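Local structure of probable sugar kinase (Clostridium perfringens, 3KZH) at residues Asn162-Ser174 with Phe183-Leu196. The protein probably phosphorylates a carbohydrate, as a putative sugar kinase of the pfkB family within the ribokinase clan. Residues are numbered along the deposited sequence; the frame is centred on the assembly and turned at random.
With BGC (beta-D-glucopyranose), chain C.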
ATOM      1  N   ASN A 162      31.740 -10.041  10.102  1.00 33.75           N
ATOM      2  CA  ASN A 162      32.417  -9.574   8.904  1.00 32.52           C
ATOM      3  C   ASN A 162      31.554  -8.630   8.058  1.00 31.29           C
ATOM      4  O   ASN A 162      30.642  -9.053   7.348  1.00 30.41           O
ATOM      5  CB  ASN A 162      32.860 -10.778   8.082  1.00 35.25           C
ATOM      6  CG  ASN A 162      34.004 -11.555   8.710  1.00 37.16           C
ATOM      7  OD1 ASN A 162      34.070 -12.777   8.573  1.00 37.76           O
ATOM      8  ND2 ASN A 162      34.947 -10.849   9.328  1.00 37.15           N
ATOM      9  N   PHE A 163      31.885  -7.348   8.107  1.00 28.66           N
ATOM     10  CA  PHE A 163      31.140  -6.317   7.393  1.00 27.82           C
ATOM     11  C   PHE A 163      31.345  -6.206   5.878  1.00 25.15           C
ATOM     12  O   PHE A 163      32.459  -6.350   5.381  1.00 23.31           O
ATOM     13  CB  PHE A 163      31.390  -4.969   8.053  1.00 30.05           C
ATOM     14  CG  PHE A 163      30.717  -4.798   9.368  1.00 29.88           C
ATOM     15  CD1 PHE A 163      29.388  -4.372   9.430  1.00 30.29           C
ATOM     16  CD2 PHE A 163      31.425  -5.012  10.564  1.00 31.33           C
ATOM     17  CE1 PHE A 163      28.751  -4.147  10.679  1.00 31.03           C
ATOM     18  CE2 PHE A 163      30.810  -4.794  11.816  1.00 29.58           C
ATOM     19  CZ  PHE A 163      29.467  -4.360  11.874  1.00 32.02           C
ATOM     20  N   ILE A 164      30.245  -5.971   5.158  1.00 22.42           N
ATOM     21  CA  ILE A 164      30.251  -5.828   3.696  1.00 21.19           C
ATOM     22  C   ILE A 164      29.689  -4.448   3.292  1.00 20.76           C
ATOM     23  O   ILE A 164      28.558  -4.109   3.640  1.00 18.37           O
ATOM     24  CB  ILE A 164      29.432  -6.975   2.982  1.00 19.79           C
ATOM     25  CG1 ILE A 164      29.917  -8.369   3.429  1.00 19.53           C
ATOM     26  CG2 ILE A 164      29.543  -6.846   1.453  1.00 17.33           C
ATOM     27  CD1 ILE A 164      29.095  -9.534   2.931  1.00 16.38           C
ATOM     28  N   LEU A 165      30.473  -3.684   2.528  1.00 21.26           N
ATOM     29  CA  LEU A 165      30.062  -2.357   2.070  1.00 25.16           C
ATOM     30  C   LEU A 165      29.586  -2.232   0.620  1.00 25.87           C
ATOM     31  O   LEU A 165      30.260  -2.675  -0.308  1.00 23.56           O
ATOM     32  CB  LEU A 165      31.189  -1.325   2.305  1.00 26.15           C
ATOM     33  CG  LEU A 165      31.027   0.162   1.919  1.00 28.27           C
ATOM     34  CD1 LEU A 165      29.884   0.827   2.677  1.00 29.77           C
ATOM     35  CD2 LEU A 165      32.322   0.930   2.129  1.00 27.93           C
ATOM     36  N   ASP A 166      28.441  -1.561   0.462  1.00 27.35           N
ATOM     37  CA  ASP A 166      27.838  -1.230  -0.829  1.00 30.45           C
ATOM     38  C   ASP A 166      27.848   0.318  -0.737  1.00 29.73           C
ATOM     39  O   ASP A 166      26.974   0.898  -0.099  1.00 30.95           O
ATOM     40  CB  ASP A 166      26.397  -1.767  -0.917  1.00 32.65           C
ATOM     41  CG  ASP A 166      25.772  -1.596  -2.315  1.00 34.21           C
ATOM     42  OD1 ASP A 166      26.125  -0.637  -3.030  1.00 35.62           O
ATOM     43  OD2 ASP A 166      24.923  -2.432  -2.707  1.00 33.24           O
ATOM     44  N   PRO A 167      28.835   1.000  -1.364  1.00 29.21           N
ATOM     45  CA  PRO A 167      28.937   2.470  -1.323  1.00 30.09           C
ATOM     46  C   PRO A 167      27.810   3.354  -1.866  1.00 29.45           C
ATOM     47  O   PRO A 167      27.836   4.556  -1.617  1.00 30.78           O
ATOM     48  CB  PRO A 167      30.260   2.755  -2.050  1.00 29.44           C
ATOM     49  CG  PRO A 167      31.039   1.511  -1.861  1.00 29.19           C
ATOM     50  CD  PRO A 167      29.992   0.451  -2.089  1.00 28.63           C
ATOM     51  N   VAL A 168      26.839   2.775  -2.582  1.00 27.86           N
ATOM     52  CA  VAL A 168      25.676   3.488  -3.173  1.00 31.08           C
ATOM     53  C   VAL A 168      25.993   4.554  -4.262  1.00 30.95           C
ATOM     54  O   VAL A 168      25.428   4.501  -5.362  1.00 29.98           O
ATOM     55  CB  VAL A 168      24.683   4.029  -2.063  1.00 32.41           C
ATOM     56  CG1 VAL A 168      23.465   4.722  -2.676  1.00 32.26           C
ATOM     57  CG2 VAL A 168      24.207   2.872  -1.192  1.00 34.36           C
ATOM     58  N   SER A 169      26.870   5.507  -3.943  1.00 31.04           N
ATOM     59  CA  SER A 169      27.281   6.572  -4.864  1.00 33.61           C
ATOM     60  C   SER A 169      28.678   7.067  -4.505  1.00 34.40           C
ATOM     61  O   SER A 169      29.170   6.803  -3.407  1.00 31.46           O
ATOM     62  CB  SER A 169      26.295   7.754  -4.828  1.00 33.99           C
ATOM     63  OG  SER A 169      26.455   8.549  -3.661  1.00 33.76           O
ATOM     64  N   ALA A 170      29.300   7.793  -5.440  1.00 37.48           N
ATOM     65  CA  ALA A 170      30.640   8.377  -5.260  1.00 40.72           C
ATOM     66  C   ALA A 170      30.660   9.469  -4.190  1.00 42.35           C
ATOM     67  O   ALA A 170      31.635   9.608  -3.442  1.00 43.23           O
ATOM     68  CB  ALA A 170      31.128   8.939  -6.562  1.00 40.21           C
ATOM     69  N   GLU A 171      29.556  10.215  -4.119  1.00 43.63           N
ATOM     70  CA  GLU A 171      29.365  11.300  -3.164  1.00 45.42           C
ATOM     71  C   GLU A 171      29.263  10.709  -1.761  1.00 45.29           C
ATOM     72  O   GLU A 171      29.946  11.162  -0.855  1.00 45.81           O
ATOM     73  CB  GLU A 171      28.095  12.089  -3.524  1.00 47.17           C
ATOM     74  CG  GLU A 171      27.961  13.487  -2.897  1.00 51.28           C
ATOM     75  CD  GLU A 171      27.285  13.487  -1.528  1.00 53.72           C
ATOM     76  OE1 GLU A 171      26.187  12.900  -1.396  1.00 55.81           O
ATOM     77  OE2 GLU A 171      27.863  14.074  -0.584  1.00 54.59           O
ATOM     78  N   LYS A 172      28.438   9.675  -1.608  1.00 45.34           N
ATOM     79  CA  LYS A 172      28.242   8.997  -0.329  1.00 45.22           C
ATOM     80  C   LYS A 172      29.487   8.242   0.135  1.00 44.45           C
ATOM     81  O   LYS A 172      29.672   8.040   1.333  1.00 45.21           O
ATOM     82  CB  LYS A 172      27.057   8.036  -0.423  1.00 45.39           C
ATOM     83  CG  LYS A 172      25.707   8.657  -0.121  1.00 47.10           C
ATOM     84  CD  LYS A 172      24.623   7.962  -0.916  1.00 48.87           C
ATOM     85  CE  LYS A 172      23.225   8.297  -0.430  1.00 52.34           C
ATOM     86  NZ  LYS A 172      22.915   7.633   0.865  1.00 53.51           N
ATOM     87  N   ALA A 173      30.352   7.889  -0.819  1.00 45.09           N
ATOM     88  CA  ALA A 173      31.602   7.156  -0.572  1.00 45.02           C
ATOM     89  C   ALA A 173      32.719   7.969   0.088  1.00 44.38           C
ATOM     90  O   ALA A 173      33.540   7.413   0.820  1.00 43.64           O
ATOM     91  CB  ALA A 173      32.109   6.525  -1.869  1.00 44.84           C
ATOM     92  N   SER A 174      32.735   9.280  -0.161  1.00 45.50           N
ATOM     93  CA  SER A 174      33.740  10.186   0.412  1.00 46.64           C
ATOM     94  C   SER A 174      33.543  10.401   1.910  1.00 47.06           C
ATOM     95  O   SER A 174      34.497  10.697   2.632  1.00 46.85           O
ATOM     96  CB  SER A 174      33.746  11.536  -0.323  1.00 47.06           C
ATOM     97  OG  SER A 174      32.477  12.166  -0.295  1.00 49.16           O
ATOM     98  N   PHE A 183      36.138  -2.875   7.197  1.00 29.39           N
ATOM     99  CA  PHE A 183      35.305  -3.774   6.417  1.00 27.80           C
ATOM    100  C   PHE A 183      36.091  -4.976   5.915  1.00 25.67           C
ATOM    101  O   PHE A 183      37.288  -4.878   5.619  1.00 25.30           O
ATOM    102  CB  PHE A 183      34.693  -3.037   5.221  1.00 28.03           C
ATOM    103  CG  PHE A 183      33.532  -2.158   5.571  1.00 28.99           C
ATOM    104  CD1 PHE A 183      32.238  -2.689   5.655  1.00 27.92           C
ATOM    105  CD2 PHE A 183      33.713  -0.791   5.810  1.00 28.24           C
ATOM    106  CE1 PHE A 183      31.119  -1.872   5.980  1.00 26.38           C
ATOM    107  CE2 PHE A 183      32.616   0.041   6.132  1.00 27.60           C
ATOM    108  CZ  PHE A 183      31.314  -0.505   6.216  1.00 26.39           C
ATOM    109  N   HIS A 184      35.409  -6.118   5.877  1.00 21.96           N
ATOM    110  CA  HIS A 184      35.960  -7.379   5.385  1.00 21.19           C
ATOM    111  C   HIS A 184      35.855  -7.369   3.847  1.00 19.90           C
ATOM    112  O   HIS A 184      36.695  -7.928   3.150  1.00 18.22           O
ATOM    113  CB  HIS A 184      35.156  -8.543   5.997  1.00 19.15           C
ATOM    114  CG  HIS A 184      35.384  -9.883   5.354  1.00 19.60           C
ATOM    115  ND1 HIS A 184      34.941 -10.184   4.080  1.00 16.34           N
ATOM    116  CD2 HIS A 184      35.960 -11.009   5.826  1.00 15.93           C
ATOM    117  CE1 HIS A 184      35.237 -11.437   3.802  1.00 16.57           C
ATOM    118  NE2 HIS A 184      35.853 -11.963   4.842  1.00 16.91           N
ATOM    119  N   THR A 185      34.805  -6.741   3.337  1.00 18.39           N
ATOM    120  CA  THR A 185      34.576  -6.673   1.906  1.00 19.41           C
ATOM    121  C   THR A 185      34.005  -5.335   1.526  1.00 19.55           C
ATOM    122  O   THR A 185      33.168  -4.782   2.236  1.00 19.82           O
ATOM    123  CB  THR A 185      33.581  -7.801   1.438  1.00 18.32           C
ATOM    124  OG1 THR A 185      34.193  -9.081   1.619  1.00 19.22           O
ATOM    125  CG2 THR A 185      33.172  -7.657  -0.042  1.00 18.38           C
ATOM    126  N   ILE A 186      34.544  -4.774   0.451  1.00 19.13           N
ATOM    127  CA  ILE A 186      34.002  -3.538  -0.099  1.00 21.76           C
ATOM    128  C   ILE A 186      33.617  -3.898  -1.542  1.00 22.19           C
ATOM    129  O   ILE A 186      34.225  -4.767  -2.162  1.00 22.96           O
ATOM    130  CB  ILE A 186      34.979  -2.305  -0.010  1.00 19.93           C
ATOM    131  CG1 ILE A 186      36.314  -2.569  -0.705  1.00 16.82           C
ATOM    132  CG2 ILE A 186      35.173  -1.885   1.450  1.00 19.98           C
ATOM    133  CD1 ILE A 186      37.018  -1.309  -1.119  1.00 15.31           C
ATOM    134  N   LYS A 187      32.576  -3.245  -2.067  1.00 22.79           N
ATOM    135  CA  LYS A 187      32.101  -3.515  -3.404  1.00 25.22           C
ATOM    136  C   LYS A 187      31.808  -2.169  -4.169  1.00 24.18           C
ATOM    137  O   LYS A 187      30.624  -1.775  -4.362  1.00 22.97           O
ATOM    138  CB  LYS A 187      30.868  -4.429  -3.391  1.00 25.35           C
ATOM    139  CG  LYS A 187      30.749  -5.315  -4.675  1.00 30.77           C
ATOM    140  CD  LYS A 187      30.078  -4.646  -5.821  1.00 34.49           C
ATOM    141  CE  LYS A 187      28.686  -4.150  -5.504  1.00 38.96           C
ATOM    142  NZ  LYS A 187      28.433  -2.845  -6.009  1.00 44.04           N
ATOM    143  N   PRO A 188      32.871  -1.464  -4.582  1.00 25.29           N
ATOM    144  CA  PRO A 188      32.591  -0.230  -5.302  1.00 25.46           C
ATOM    145  C   PRO A 188      32.638  -0.361  -6.818  1.00 24.23           C
ATOM    146  O   PRO A 188      32.994  -1.411  -7.326  1.00 23.71           O
ATOM    147  CB  PRO A 188      33.708   0.692  -4.794  1.00 24.77           C
ATOM    148  CG  PRO A 188      34.851  -0.229  -4.660  1.00 23.93           C
ATOM    149  CD  PRO A 188      34.227  -1.407  -4.002  1.00 24.81           C
ATOM    150  N   ASN A 189      32.173   0.667  -7.527  1.00 25.56           N
ATOM    151  CA  ASN A 189      32.303   0.651  -8.975  1.00 27.23           C
ATOM    152  C   ASN A 189      33.598   1.418  -9.281  1.00 27.91           C
ATOM    153  O   ASN A 189      34.294   1.829  -8.344  1.00 24.93           O
ATOM    154  CB  ASN A 189      31.051   1.162  -9.724  1.00 26.79           C
ATOM    155  CG  ASN A 189      30.713   2.623  -9.456  1.00 29.00           C
ATOM    156  OD1 ASN A 189      31.461   3.363  -8.825  1.00 29.04           O
ATOM    157  ND2 ASN A 189      29.574   3.044  -9.972  1.00 30.43           N
ATOM    158  N   ARG A 190      33.923   1.616 -10.555  1.00 32.22           N
ATOM    159  CA  ARG A 190      35.152   2.325 -10.936  1.00 37.31           C
ATOM    160  C   ARG A 190      35.321   3.683 -10.237  1.00 39.14           C
ATOM    161  O   ARG A 190      36.278   3.854  -9.478  1.00 38.10           O
ATOM    162  CB  ARG A 190      35.250   2.474 -12.456  1.00 38.76           C
ATOM    163  CG  ARG A 190      36.606   2.990 -12.939  1.00 43.92           C
ATOM    164  CD  ARG A 190      36.632   3.246 -14.435  1.00 48.04           C
ATOM    165  NE  ARG A 190      36.531   2.009 -15.207  1.00 53.44           N
ATOM    166  CZ  ARG A 190      37.554   1.395 -15.803  1.00 57.20           C
ATOM    167  NH1 ARG A 190      38.787   1.892 -15.726  1.00 59.31           N
ATOM    168  NH2 ARG A 190      37.338   0.285 -16.499  1.00 58.08           N
ATOM    169  N   HIS A 191      34.320   4.560 -10.374  1.00 40.97           N
ATOM    170  CA  HIS A 191      34.342   5.900  -9.780  1.00 42.32           C
ATOM    171  C   HIS A 191      34.348   5.932  -8.249  1.00 40.58           C
ATOM    172  O   HIS A 191      35.082   6.717  -7.662  1.00 38.62           O
ATOM    173  CB  HIS A 191      33.210   6.773 -10.345  1.00 47.01           C
ATOM    174  CG  HIS A 191      33.494   8.245 -10.281  1.00 52.47           C
ATOM    175  ND1 HIS A 191      34.601   8.817 -10.875  1.00 55.54           N
ATOM    176  CD2 HIS A 191      32.838   9.256  -9.666  1.00 54.08           C
ATOM    177  CE1 HIS A 191      34.614  10.114 -10.624  1.00 55.62           C
ATOM    178  NE2 HIS A 191      33.556  10.407  -9.891  1.00 55.60           N
ATOM    179  N   GLU A 192      33.581   5.045  -7.614  1.00 40.33           N
ATOM    180  CA  GLU A 192      33.518   4.963  -6.145  1.00 39.57           C
ATOM    181  C   GLU A 192      34.851   4.470  -5.573  1.00 39.71           C
ATOM    182  O   GLU A 192      35.239   4.866  -4.476  1.00 39.26           O
ATOM    183  CB  GLU A 192      32.386   4.041  -5.688  1.00 38.40           C
ATOM    184  CG  GLU A 192      30.975   4.527  -5.979  1.00 38.24           C
ATOM    185  CD  GLU A 192      29.904   3.440  -5.839  1.00 39.42           C
ATOM    186  OE1 GLU A 192      30.194   2.325  -5.353  1.00 39.93           O
ATOM    187  OE2 GLU A 192      28.754   3.699  -6.240  1.00 37.56           O
ATOM    188  N   ALA A 193      35.557   3.639  -6.346  1.00 38.81           N
ATOM    189  CA  ALA A 193      36.866   3.096  -5.964  1.00 38.09           C
ATOM    190  C   ALA A 193      37.957   4.159  -6.076  1.00 37.96           C
ATOM    191  O   ALA A 193      38.937   4.113  -5.338  1.00 34.92           O
ATOM    192  CB  ALA A 193      37.217   1.897  -6.831  1.00 36.01           C
ATOM    193  N   GLU A 194      37.770   5.107  -7.000  1.00 38.78           N
ATOM    194  CA  GLU A 194      38.699   6.219  -7.207  1.00 40.53           C
ATOM    195  C   GLU A 194      38.638   7.177  -6.023  1.00 40.32           C
ATOM    196  O   GLU A 194      39.672   7.651  -5.542  1.00 39.39           O
ATOM    197  CB  GLU A 194      38.357   6.981  -8.487  1.00 40.92           C
ATOM    198  CG  GLU A 194      38.566   6.175  -9.742  1.00 42.90           C
ATOM    199  CD  GLU A 194      38.193   6.914 -11.000  1.00 44.28           C
ATOM    200  OE1 GLU A 194      39.029   6.942 -11.929  1.00 44.31           O
ATOM    201  OE2 GLU A 194      37.067   7.453 -11.067  1.00 44.52           O
ATOM    202  N   ILE A 195      37.416   7.389  -5.527  1.00 39.78           N
ATOM    203  CA  ILE A 195      37.142   8.265  -4.391  1.00 40.87           C
ATOM    204  C   ILE A 195      37.744   7.663  -3.122  1.00 41.48           C
ATOM    205  O   ILE A 195      38.442   8.360  -2.374  1.00 42.23           O
ATOM    206  CB  ILE A 195      35.604   8.483  -4.175  1.00 40.45           C
ATOM    207  CG1 ILE A 195      34.911   8.955  -5.462  1.00 41.56           C
ATOM    208  CG2 ILE A 195      35.355   9.479  -3.063  1.00 39.40           C
ATOM    209  CD1 ILE A 195      35.416  10.254  -6.071  1.00 42.18           C
ATOM    210  N   LEU A 196      37.518   6.360  -2.934  1.00 40.81           N
ATOM    211  CA  LEU A 196      38.012   5.621  -1.774  1.00 41.05           C
ATOM    212  C   LEU A 196      39.535   5.414  -1.755  1.00 41.28           C
ATOM    213  O   LEU A 196      40.143   5.365  -0.680  1.00 40.55           O
ATOM    214  CB  LEU A 196      37.293   4.274  -1.657  1.00 41.79           C
ATOM    215  CG  LEU A 196      35.788   4.181  -1.396  1.00 42.55           C
ATOM    216  CD1 LEU A 196      35.364   2.743  -1.549  1.00 41.77           C
ATOM    217  CD2 LEU A 196      35.407   4.718  -0.031  1.00 43.10           C
TER
HETATM  218  C2  BGC C 329      26.428   1.464  -7.329  1.00 59.36           C
HETATM  219  C3  BGC C 329      26.027   0.566  -8.540  1.00 59.68           C
HETATM  220  C4  BGC C 329      27.212  -0.485  -8.637  1.00 58.73           C
HETATM  221  C5  BGC C 329      27.396  -1.323  -7.301  1.00 56.73           C
HETATM  222  C6  BGC C 329      28.499  -2.303  -7.313  1.00 51.56           C
HETATM  223  C1  BGC C 329      26.513   0.583  -6.085  1.00 57.87           C
HETATM  224  O1  BGC C 329      26.804   1.296  -5.111  1.00 56.55           O
HETATM  225  O2  BGC C 329      25.519   2.330  -7.152  1.00 58.63           O
HETATM  226  O3  BGC C 329      26.047   1.374  -9.536  1.00 62.10           O
HETATM  227  O4  BGC C 329      26.966  -1.274  -9.662  1.00 59.76           O
HETATM  228  O5  BGC C 329      27.596  -0.446  -6.218  1.00 58.11           O
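Strands 162-166 and 185-186 run parallel, I164 bridging to T185 and L165 to I186, and beyond them the weakly bonded helix 170-174 and helix 190-196 run nearly alongside, their axes 8.7 Å apart at 23°. The two strands, with helix 170-174 between them in sequence, form a beta-alpha-beta unit in the central sheet of the ribokinase-like fold. F163 O accepts two bonds, from H184 N and T185 N; L165 N then donates to T185 O and K187 N to L165 O. On one face of the sheet I164 CG2 lies beside T185 CG2; I164 also touches Y267 of helix 255-268, whose OH is hydrogen-bonded to T185 OG1. On the opposite face L165 CB sits over the F183 ring, 3.8 Å from its centroid, a CH-pi contact; M150 of helix 147-157 touches both side chains. With CG anti to the backbone N (chi1 -180°) and chi2 at 61°, L165 turns CD2 to I186 CG2, 4.1 Å away. Past the strand ends, A170 CB packs on I195 CG1 and L196 CD2 approaches A173 O to 3.4 Å. N189 and E192 form a capping box: E192 N donates to N189 OD1, while the return bond from N189 N to E192 OE1 is weak. The extended E192 chain also brings OE1 within 3.3 Å of P167 CB. Both segments line the beta-D-glucopyranose pocket; the sugar's O2 donates to V168 O, and K187 NZ is covalently joined to its C6, 1.4 Å away.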